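Local coordinates for collagen alpha-1(XX) chain (Homo sapiens, PDB 5KF4), which probably contributes to the extracellular matrix as a collagen chain, represented here by its second fibronectin type III domain, at residues His37-Ser48 against Thr74-Glu85; Leu11-Leu19 against Arg28-Arg36. All coordinates share one frame; numbering follows the deposited sequence.

Contact 1 (His37-Ser48 against Thr74-Glu85)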
loop_
_atom_site.group_PDB
_atom_site.type_symbol
_atom_site.label_atom_id
_atom_site.label_comp_id
_atom_site.label_asym_id
_atom_site.label_seq_id
_atom_site.Cartn_x
_atom_site.Cartn_y
_atom_site.Cartn_z
ATOM N N HIS A 37 -8.327 6.819 -13.337
ATOM C CA HIS A 37 -8.499 5.915 -12.215
ATOM C C HIS A 37 -8.306 4.477 -12.690
ATOM O O HIS A 37 -8.793 4.101 -13.757
ATOM C CB HIS A 37 -9.872 6.119 -11.581
ATOM C CG HIS A 37 -9.985 7.399 -10.811
ATOM N ND1 HIS A 37 -9.002 8.363 -10.832
ATOM C CD2 HIS A 37 -10.963 7.872 -10.003
ATOM C CE1 HIS A 37 -9.369 9.379 -10.070
ATOM N NE2 HIS A 37 -10.553 9.105 -9.556
ATOM N N PRO A 38 -7.603 3.664 -11.892
ATOM C CA PRO A 38 -7.340 2.288 -12.319
ATOM C C PRO A 38 -8.539 1.378 -12.135
ATOM O O PRO A 38 -9.609 1.838 -11.740
ATOM C CB PRO A 38 -6.183 1.869 -11.414
ATOM C CG PRO A 38 -6.413 2.634 -10.161
ATOM C CD PRO A 38 -6.936 3.980 -10.614
ATOM N N LEU A 39 -8.382 0.112 -12.499
ATOM C CA LEU A 39 -9.416 -0.863 -12.220
ATOM C C LEU A 39 -9.280 -1.208 -10.747
ATOM O O LEU A 39 -10.277 -1.326 -10.036
ATOM C CB LEU A 39 -9.299 -2.099 -13.113
ATOM C CG LEU A 39 -9.928 -1.959 -14.505
ATOM C CD1 LEU A 39 -9.080 -1.085 -15.422
ATOM C CD2 LEU A 39 -10.185 -3.318 -15.137
ATOM N N LYS A 40 -8.034 -1.339 -10.292
ATOM C CA LYS A 40 -7.738 -1.746 -8.918
ATOM C C LYS A 40 -6.434 -1.144 -8.363
ATOM O O LYS A 40 -5.624 -0.585 -9.104
ATOM C CB LYS A 40 -7.652 -3.279 -8.822
ATOM C CG LYS A 40 -8.910 -4.050 -9.206
ATOM C CD LYS A 40 -10.020 -3.829 -8.183
ATOM C CE LYS A 40 -11.349 -4.394 -8.664
ATOM N NZ LYS A 40 -12.411 -4.261 -7.627
ATOM N N TYR A 41 -6.250 -1.277 -7.047
ATOM C CA TYR A 41 -4.979 -0.991 -6.368
ATOM C C TYR A 41 -4.506 -2.190 -5.545
ATOM O O TYR A 41 -5.297 -2.794 -4.825
ATOM C CB TYR A 41 -5.090 0.224 -5.435
ATOM C CG TYR A 41 -5.073 1.579 -6.102
ATOM C CD1 TYR A 41 -3.889 2.111 -6.597
ATOM C CD2 TYR A 41 -6.228 2.345 -6.200
ATOM C CE1 TYR A 41 -3.856 3.351 -7.195
ATOM C CE2 TYR A 41 -6.204 3.594 -6.798
ATOM C CZ TYR A 41 -5.015 4.092 -7.294
ATOM O OH TYR A 41 -4.984 5.332 -7.891
ATOM N N LEU A 42 -3.218 -2.519 -5.629
ATOM C CA LEU A 42 -2.639 -3.537 -4.750
ATOM C C LEU A 42 -1.900 -2.905 -3.573
ATOM O O LEU A 42 -0.954 -2.140 -3.759
ATOM C CB LEU A 42 -1.681 -4.452 -5.515
ATOM C CG LEU A 42 -0.869 -5.400 -4.619
ATOM C CD1 LEU A 42 -1.761 -6.425 -3.922
ATOM C CD2 LEU A 42 0.264 -6.078 -5.369
ATOM N N ILE A 43 -2.315 -3.267 -2.363
ATOM C CA ILE A 43 -1.694 -2.781 -1.133
ATOM C C ILE A 43 -0.947 -3.895 -0.391
ATOM O O ILE A 43 -1.510 -4.955 -0.114
ATOM C CB ILE A 43 -2.745 -2.160 -0.195
ATOM C CG1 ILE A 43 -3.392 -0.948 -0.866
ATOM C CG2 ILE A 43 -2.116 -1.758 1.125
ATOM C CD1 ILE A 43 -4.805 -0.695 -0.429
ATOM N N VAL A 44 0.322 -3.643 -0.075
ATOM C CA VAL A 44 1.194 -4.640 0.547
ATOM C C VAL A 44 1.819 -4.115 1.837
ATOM O O VAL A 44 2.407 -3.036 1.843
ATOM C CB VAL A 44 2.339 -5.051 -0.408
ATOM C CG1 VAL A 44 3.181 -6.160 0.206
ATOM C CG2 VAL A 44 1.791 -5.463 -1.767
ATOM N N TRP A 45 1.698 -4.866 2.927
ATOM C CA TRP A 45 2.403 -4.501 4.155
ATOM C C TRP A 45 3.045 -5.707 4.841
ATOM O O TRP A 45 2.454 -6.784 4.910
ATOM C CB TRP A 45 1.464 -3.781 5.132
ATOM C CG TRP A 45 0.319 -4.609 5.620
ATOM C CD1 TRP A 45 0.198 -5.186 6.847
ATOM C CD2 TRP A 45 -0.869 -4.951 4.895
ATOM N NE1 TRP A 45 -0.993 -5.868 6.935
ATOM C CE2 TRP A 45 -1.665 -5.741 5.748
ATOM C CE3 TRP A 45 -1.334 -4.669 3.606
ATOM C CZ2 TRP A 45 -2.900 -6.251 5.355
ATOM C CZ3 TRP A 45 -2.558 -5.173 3.219
ATOM C CH2 TRP A 45 -3.329 -5.956 4.091
ATOM N N ARG A 46 4.266 -5.515 5.329
ATOM C CA ARG A 46 5.016 -6.568 6.010
ATOM C C ARG A 46 5.833 -6.007 7.165
ATOM O O ARG A 46 6.235 -4.845 7.140
ATOM C CB ARG A 46 5.950 -7.311 5.054
ATOM C CG ARG A 46 6.995 -6.447 4.379
ATOM C CD ARG A 46 7.868 -7.295 3.474
ATOM N NE ARG A 46 8.428 -8.426 4.213
ATOM C CZ ARG A 46 8.961 -9.507 3.651
ATOM N NH1 ARG A 46 9.012 -9.618 2.330
ATOM N NH2 ARG A 46 9.442 -10.481 4.414
ATOM N N ALA A 47 6.079 -6.829 8.179
ATOM C CA ALA A 47 6.950 -6.413 9.267
ATOM C C ALA A 47 8.372 -6.278 8.725
ATOM O O ALA A 47 8.903 -7.204 8.108
ATOM C CB ALA A 47 6.895 -7.414 10.419
ATOM N N SER A 48 8.983 -5.120 8.966
ATOM C CA SER A 48 10.273 -4.771 8.365
ATOM C C SER A 48 11.423 -5.679 8.803
ATOM O O SER A 48 12.448 -5.754 8.123
ATOM C CB SER A 48 10.626 -3.311 8.672
ATOM O OG SER A 48 11.112 -3.159 9.994
ATOM N N THR A 74 5.514 -2.327 16.110
ATOM C CA THR A 74 6.084 -3.006 14.955
ATOM C C THR A 74 6.245 -2.066 13.768
ATOM O O THR A 74 5.364 -1.265 13.473
ATOM C CB THR A 74 5.211 -4.207 14.533
ATOM O OG1 THR A 74 4.939 -5.028 15.676
ATOM C CG2 THR A 74 5.914 -5.035 13.466
ATOM N N GLU A 75 7.382 -2.176 13.089
ATOM C CA GLU A 75 7.638 -1.392 11.892
ATOM C C GLU A 75 7.147 -2.139 10.660
ATOM O O GLU A 75 7.470 -3.311 10.457
ATOM C CB GLU A 75 9.126 -1.079 11.753
ATOM C CG GLU A 75 9.456 -0.200 10.561
ATOM C CD GLU A 75 10.888 0.294 10.572
ATOM O OE1 GLU A 75 11.784 -0.484 10.954
ATOM O OE2 GLU A 75 11.117 1.459 10.190
ATOM N N TYR A 76 6.350 -1.456 9.848
ATOM C CA TYR A 76 5.847 -2.035 8.612
ATOM C C TYR A 76 6.305 -1.288 7.367
ATOM O O TYR A 76 6.348 -0.061 7.351
ATOM C CB TYR A 76 4.315 -2.088 8.632
ATOM C CG TYR A 76 3.739 -3.141 9.550
ATOM C CD1 TYR A 76 3.570 -4.447 9.112
ATOM C CD2 TYR A 76 3.359 -2.834 10.848
ATOM C CE1 TYR A 76 3.042 -5.413 9.936
ATOM C CE2 TYR A 76 2.830 -3.800 11.680
ATOM C CZ TYR A 76 2.675 -5.086 11.218
ATOM O OH TYR A 76 2.150 -6.056 12.039
ATOM N N LEU A 77 6.662 -2.044 6.332
ATOM C CA LEU A 77 6.830 -1.483 5.000
ATOM C C LEU A 77 5.486 -1.548 4.302
ATOM O O LEU A 77 4.921 -2.626 4.144
ATOM C CB LEU A 77 7.888 -2.237 4.192
ATOM C CG LEU A 77 8.257 -1.574 2.861
ATOM C CD1 LEU A 77 8.817 -0.172 3.083
ATOM C CD2 LEU A 77 9.235 -2.431 2.068
ATOM N N VAL A 78 4.980 -0.402 3.871
ATOM C CA VAL A 78 3.640 -0.343 3.304
ATOM C C VAL A 78 3.687 0.135 1.858
ATOM O O VAL A 78 4.240 1.187 1.576
ATOM C CB VAL A 78 2.737 0.590 4.121
ATOM C CG1 VAL A 78 1.357 0.631 3.516
ATOM C CG2 VAL A 78 2.666 0.121 5.565
ATOM N N SER A 79 3.112 -0.641 0.944
ATOM C CA SER A 79 3.194 -0.325 -0.479
ATOM C C SER A 79 1.824 -0.199 -1.145
ATOM O O SER A 79 0.877 -0.901 -0.787
ATOM C CB SER A 79 4.027 -1.383 -1.201
ATOM O OG SER A 79 5.343 -1.440 -0.676
ATOM N N VAL A 80 1.736 0.702 -2.122
ATOM C CA VAL A 80 0.519 0.890 -2.908
ATOM C C VAL A 80 0.794 0.698 -4.395
ATOM O O VAL A 80 1.491 1.499 -5.006
ATOM C CB VAL A 80 -0.078 2.289 -2.696
ATOM C CG1 VAL A 80 -1.341 2.461 -3.528
ATOM C CG2 VAL A 80 -0.364 2.524 -1.230
ATOM N N PHE A 81 0.235 -0.359 -4.975
ATOM C CA PHE A 81 0.444 -0.675 -6.387
ATOM C C PHE A 81 -0.821 -0.430 -7.199
ATOM O O PHE A 81 -1.864 -1.017 -6.918
ATOM C CB PHE A 81 0.886 -2.125 -6.552
ATOM C CG PHE A 81 2.249 -2.416 -5.996
ATOM C CD1 PHE A 81 3.379 -2.255 -6.780
ATOM C CD2 PHE A 81 2.400 -2.854 -4.687
ATOM C CE1 PHE A 81 4.633 -2.535 -6.275
ATOM C CE2 PHE A 81 3.655 -3.131 -4.174
ATOM C CZ PHE A 81 4.772 -2.971 -4.967
ATOM N N PRO A 82 -0.738 0.434 -8.219
ATOM C CA PRO A 82 -1.919 0.633 -9.065
ATOM C C PRO A 82 -2.134 -0.516 -10.044
ATOM O O PRO A 82 -1.169 -1.005 -10.641
ATOM C CB PRO A 82 -1.599 1.932 -9.814
ATOM C CG PRO A 82 -0.102 1.984 -9.857
ATOM C CD PRO A 82 0.404 1.271 -8.629
ATOM N N ILE A 83 -3.388 -0.919 -10.232
ATOM C CA ILE A 83 -3.685 -2.005 -11.157
ATOM C C ILE A 83 -4.578 -1.516 -12.298
ATOM O O ILE A 83 -5.767 -1.249 -12.112
ATOM C CB ILE A 83 -4.379 -3.197 -10.438
ATOM C CG1 ILE A 83 -3.555 -3.678 -9.236
ATOM C CG2 ILE A 83 -4.658 -4.332 -11.415
ATOM C CD1 ILE A 83 -2.168 -4.164 -9.583
ATOM N N TYR A 84 -3.970 -1.373 -13.470
ATOM C CA TYR A 84 -4.659 -0.989 -14.693
ATOM C C TYR A 84 -4.663 -2.187 -15.640
ATOM O O TYR A 84 -4.210 -3.274 -15.279
ATOM C CB TYR A 84 -3.976 0.211 -15.353
ATOM C CG TYR A 84 -4.070 1.515 -14.583
ATOM C CD1 TYR A 84 -3.249 1.759 -13.489
ATOM C CD2 TYR A 84 -4.949 2.518 -14.978
ATOM C CE1 TYR A 84 -3.309 2.950 -12.798
ATOM C CE2 TYR A 84 -5.018 3.716 -14.290
ATOM C CZ TYR A 84 -4.199 3.923 -13.202
ATOM O OH TYR A 84 -4.263 5.104 -12.504
ATOM N N GLU A 85 -5.172 -1.986 -16.849
ATOM C CA GLU A 85 -5.081 -2.992 -17.909
ATOM C C GLU A 85 -3.659 -3.186 -18.445
ATOM O O GLU A 85 -3.312 -4.262 -18.934
ATOM C CB GLU A 85 -6.027 -2.642 -19.062
ATOM C CG GLU A 85 -6.299 -3.797 -20.031
ATOM C CD GLU A 85 -7.090 -4.948 -19.427
ATOM O OE1 GLU A 85 -7.531 -4.847 -18.262
ATOM O OE2 GLU A 85 -7.271 -5.965 -20.128
#

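Contact 2 (Leu11-Leu19 against Arg28-Arg36)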
loop_
_atom_site.group_PDB
_atom_site.type_symbol
_atom_site.label_atom_id
_atom_site.label_comp_id
_atom_site.label_asym_id
_atom_site.label_seq_id
_atom_site.Cartn_x
_atom_site.Cartn_y
_atom_site.Cartn_z
ATOM N N LEU A 11 3.889 4.021 -15.714
ATOM C CA LEU A 11 2.439 3.893 -15.691
ATOM C C LEU A 11 1.863 4.982 -14.804
ATOM O O LEU A 11 2.568 5.485 -13.929
ATOM C CB LEU A 11 2.046 2.510 -15.165
ATOM C CG LEU A 11 0.740 1.869 -15.614
ATOM C CD1 LEU A 11 1.008 0.623 -16.449
ATOM C CD2 LEU A 11 -0.068 1.540 -14.393
ATOM N N PRO A 12 0.599 5.388 -15.038
ATOM C CA PRO A 12 0.139 6.398 -14.083
ATOM C C PRO A 12 0.069 5.800 -12.681
ATOM O O PRO A 12 -0.502 4.725 -12.470
ATOM C CB PRO A 12 -1.246 6.783 -14.609
ATOM C CG PRO A 12 -1.272 6.317 -16.034
ATOM C CD PRO A 12 -0.403 5.104 -16.078
ATOM N N ALA A 13 0.654 6.519 -11.734
ATOM C CA ALA A 13 0.730 6.083 -10.348
ATOM C C ALA A 13 0.049 7.079 -9.433
ATOM O O ALA A 13 -0.013 8.265 -9.748
ATOM C CB ALA A 13 2.180 5.883 -9.933
ATOM N N PRO A 14 -0.467 6.612 -8.292
ATOM C CA PRO A 14 -0.924 7.653 -7.378
ATOM C C PRO A 14 0.287 8.356 -6.767
ATOM O O PRO A 14 1.408 7.865 -6.888
ATOM C CB PRO A 14 -1.717 6.881 -6.325
ATOM C CG PRO A 14 -1.181 5.492 -6.367
ATOM C CD PRO A 14 -0.644 5.255 -7.749
ATOM N N THR A 15 0.065 9.510 -6.151
ATOM C CA THR A 15 1.150 10.272 -5.551
ATOM C C THR A 15 0.842 10.619 -4.104
ATOM O O THR A 15 -0.284 10.424 -3.636
ATOM C CB THR A 15 1.434 11.572 -6.331
ATOM O OG1 THR A 15 0.227 12.334 -6.454
ATOM C CG2 THR A 15 1.981 11.259 -7.721
ATOM N N SER A 16 1.865 11.100 -3.399
ATOM C CA SER A 16 1.711 11.692 -2.070
ATOM C C SER A 16 1.078 10.736 -1.063
ATOM O O SER A 16 -0.057 10.939 -0.632
ATOM C CB SER A 16 0.888 12.985 -2.154
ATOM O OG SER A 16 -0.502 12.728 -2.205
ATOM N N LEU A 17 1.822 9.700 -0.685
ATOM C CA LEU A 17 1.329 8.726 0.282
ATOM C C LEU A 17 1.310 9.304 1.697
ATOM O O LEU A 17 2.311 9.835 2.173
ATOM C CB LEU A 17 2.190 7.462 0.251
ATOM C CG LEU A 17 1.741 6.332 1.178
ATOM C CD1 LEU A 17 0.509 5.668 0.584
ATOM C CD2 LEU A 17 2.844 5.321 1.408
ATOM N N VAL A 18 0.168 9.191 2.367
ATOM C CA VAL A 18 0.017 9.696 3.729
ATOM C C VAL A 18 -0.400 8.578 4.688
ATOM O O VAL A 18 -1.485 8.013 4.565
ATOM C CB VAL A 18 -1.019 10.841 3.797
ATOM C CG1 VAL A 18 -1.094 11.411 5.199
ATOM C CG2 VAL A 18 -0.674 11.933 2.794
ATOM N N LEU A 19 0.463 8.280 5.653
ATOM C CA LEU A 19 0.204 7.230 6.636
ATOM C C LEU A 19 -0.170 7.838 7.986
ATOM O O LEU A 19 0.692 8.363 8.689
ATOM C CB LEU A 19 1.425 6.311 6.795
ATOM C CG LEU A 19 2.111 5.688 5.570
ATOM C CD1 LEU A 19 2.990 6.688 4.831
ATOM C CD2 LEU A 19 2.933 4.479 5.969
ATOM N N ARG A 28 -3.802 4.279 8.778
ATOM C CA ARG A 28 -4.555 4.666 7.601
ATOM C C ARG A 28 -3.590 4.993 6.484
ATOM O O ARG A 28 -2.532 5.574 6.703
ATOM C CB ARG A 28 -5.480 5.853 7.860
ATOM C CG ARG A 28 -6.778 5.711 7.085
ATOM C CD ARG A 28 -7.763 6.842 7.316
ATOM N NE ARG A 28 -9.113 6.354 7.610
ATOM C CZ ARG A 28 -9.851 5.588 6.808
ATOM N NH1 ARG A 28 -11.063 5.216 7.194
ATOM N NH2 ARG A 28 -9.394 5.188 5.627
ATOM N N LEU A 29 -3.980 4.607 5.278
ATOM C CA LEU A 29 -3.177 4.850 4.099
ATOM C C LEU A 29 -3.910 5.835 3.215
ATOM O O LEU A 29 -5.116 5.709 3.007
ATOM C CB LEU A 29 -2.918 3.542 3.358
ATOM C CG LEU A 29 -1.607 3.425 2.597
ATOM C CD1 LEU A 29 -0.443 3.771 3.512
ATOM C CD2 LEU A 29 -1.487 2.015 2.066
ATOM N N SER A 30 -3.187 6.821 2.705
ATOM C CA SER A 30 -3.798 7.816 1.840
ATOM C C SER A 30 -2.849 8.200 0.716
ATOM O O SER A 30 -1.643 8.302 0.918
ATOM C CB SER A 30 -4.199 9.050 2.653
ATOM O OG SER A 30 -5.455 8.857 3.284
ATOM N N TRP A 31 -3.408 8.458 -0.457
ATOM C CA TRP A 31 -2.605 8.759 -1.630
ATOM C C TRP A 31 -3.365 9.671 -2.585
ATOM O O TRP A 31 -4.584 9.762 -2.508
ATOM C CB TRP A 31 -2.205 7.449 -2.320
ATOM C CG TRP A 31 -3.387 6.602 -2.745
ATOM C CD1 TRP A 31 -4.033 6.629 -3.950
ATOM C CD2 TRP A 31 -4.066 5.617 -1.952
ATOM N NE1 TRP A 31 -5.062 5.717 -3.957
ATOM C CE2 TRP A 31 -5.104 5.085 -2.743
ATOM C CE3 TRP A 31 -3.892 5.131 -0.651
ATOM C CZ2 TRP A 31 -5.965 4.091 -2.275
ATOM C CZ3 TRP A 31 -4.751 4.147 -0.188
ATOM C CH2 TRP A 31 -5.772 3.638 -0.998
ATOM N N THR A 32 -2.654 10.378 -3.460
ATOM C CA THR A 32 -3.334 11.181 -4.470
ATOM C C THR A 32 -3.355 10.451 -5.812
ATOM O O THR A 32 -2.316 10.284 -6.447
ATOM C CB THR A 32 -2.680 12.567 -4.638
ATOM O OG1 THR A 32 -2.794 13.297 -3.409
ATOM C CG2 THR A 32 -3.371 13.353 -5.742
ATOM N N PRO A 33 -4.551 10.031 -6.251
ATOM C CA PRO A 33 -4.721 9.229 -7.466
ATOM C C PRO A 33 -4.438 10.017 -8.736
ATOM O O PRO A 33 -4.661 11.228 -8.771
ATOM C CB PRO A 33 -6.191 8.808 -7.414
ATOM C CG PRO A 33 -6.866 9.846 -6.590
ATOM C CD PRO A 33 -5.834 10.548 -5.746
ATOM N N ALA A 34 -3.954 9.331 -9.764
ATOM C CA ALA A 34 -3.811 9.930 -11.081
ATOM C C ALA A 34 -5.201 10.184 -11.675
ATOM O O ALA A 34 -6.167 9.520 -11.285
ATOM C CB ALA A 34 -2.980 9.033 -11.985
ATOM N N PRO A 35 -5.308 11.151 -12.607
ATOM C CA PRO A 35 -6.573 11.512 -13.266
ATOM C C PRO A 35 -7.277 10.312 -13.894
ATOM O O PRO A 35 -8.506 10.239 -13.883
ATOM C CB PRO A 35 -6.144 12.506 -14.347
ATOM C CG PRO A 35 -4.862 13.074 -13.872
ATOM C CD PRO A 35 -4.221 12.092 -12.939
ATOM N N ARG A 36 -6.500 9.382 -14.432
ATOM C CA ARG A 36 -7.055 8.127 -14.916
ATOM C C ARG A 36 -7.114 7.123 -13.778
ATOM O O ARG A 36 -6.088 6.641 -13.298
ATOM C CB ARG A 36 -6.204 7.571 -16.061
ATOM C CG ARG A 36 -6.904 6.609 -17.003
ATOM C CD ARG A 36 -5.935 6.163 -18.086
ATOM N NE ARG A 36 -6.127 4.769 -18.475
ATOM C CZ ARG A 36 -5.185 4.023 -19.043
ATOM N NH1 ARG A 36 -3.985 4.537 -19.277
ATOM N NH2 ARG A 36 -5.437 2.762 -19.372
#

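Contact 1 (His37-Ser48 against Thr74-Glu85)
K40-A47 and Y76-I83 pair as the two inner strands of the four-stranded sheet in a fibronectin type III β-sandwich, antiparallel with an angle of 155° between the segment axes. Hydrogen-bonded pairs at K40-I83, L42-F81, V44-S79 and R46-L77 alternate with non-hydrogen-bonded ones. At one end the regular pattern breaks into a classic beta bulge: I83 O accepts from K40 N at 2.9 Å and also, weakly, from L39 N. Just beyond it, P38 CB stands almost over the centre of the Y84 ring, 3.3 Å from its centroid, a CH-pi contact, although Y84 is poorly ordered.

The L42, V44, F81 and I83 side chains share one face of the sheet. L42 and F81 lie alongside each other, CB to CB 3.6 Å, and V44 CG2 approaches F81 CE2 at 3.8 Å. On the opposite face Y41 CE1 meets P82 CB at 3.7 Å. Further along, the W45 edge is turned toward the Y76 face in an offset edge-to-face pair, ring planes at 61°.

At the far end S48 N donates a hydrogen bond to E75 O, and S48 OG donates another to E75 OE1 (2.9 Å), from above the carboxylate plane. E75 carries CG anti to its N (chi1 -177°) and stays extended, which brings the carboxylate alongside S48. With an alanine here the carboxylate is gone, and S48 OG would probably lose this partner and be freer to turn. Y76 OH bonds to A71 N, consistent with the tyrosine corner of this fold. Strand 54-59 continues the sheet beside 40-47 and strand 87-97 beside 75-84, while I43, W45 and V78 pack on L67 of strand 64-67 in the other sheet.

Contact 2 (Leu11-Leu19 against Arg28-Arg36)
P12 opens the approach of the two segments with a light apolar touch, its CB 3.9 Å from A34 CB, before the chain enters the first β-hairpin of the fibronectin type III fold, strands 15-20 and 27-32. P14 comes next: its CB lies 3.3 Å from W31 CD1, the proline crossing the indole at a slant. T15 and T32 then form a hydrogen-bonded antiparallel pair. T32 O is gripped twice, by T15 N and by the side chain of the same residue, T15 OG1 lying 3.3 Å from T32 O; the two donors arrive from opposite faces of the carbonyl plane.

S16 departs from extended geometry (phi 58°, psi 69°), and the register slips by one residue before V18: a beta bulge. Its hydroxyl sits between the backbone N and the carbonyl carbon (chi1 81°), where S16 OG reaches back to give a hydrogen bond to T15 O at 2.7 Å and receives one from T32 OG1, also at 2.7 Å. The bulge is thus fastened by side chains as well as by backbone.

Past it, L17 CD1 packs on L29 CD1 at 3.6 Å, and the end of the side chain also touches V80 of strand 75-84, reaching the inner side of the sandwich from a partly exposed position. V18 pairs with S30: V18 N donates to S30 O, whereas the return bond from S30 N is weak. In the last pair L19 and L29 point the same way, L19 CG resting 3.8 Å from L29 CD1.

In the fold
Contacts 1 and 2 represent the two sheets of the sandwich, their centres about 10 Å apart, and they follow one another along the chain: the segment 28-36 runs directly into 37-48. They meet in the interior where V78 CG1 of contact 1 packs against L29 CD2 of contact 2 at 3.5 Å, and where the rings of W31 and Y41 meet edge-to-face. A second junction lies at one end of the sandwich. There Y84 OH is 2.5 Å from R36 O, a probable hydrogen bond, and Y84 CD1 approaches L11 CD2 at 3.3 Å, both read with caution given the disorder of Y84.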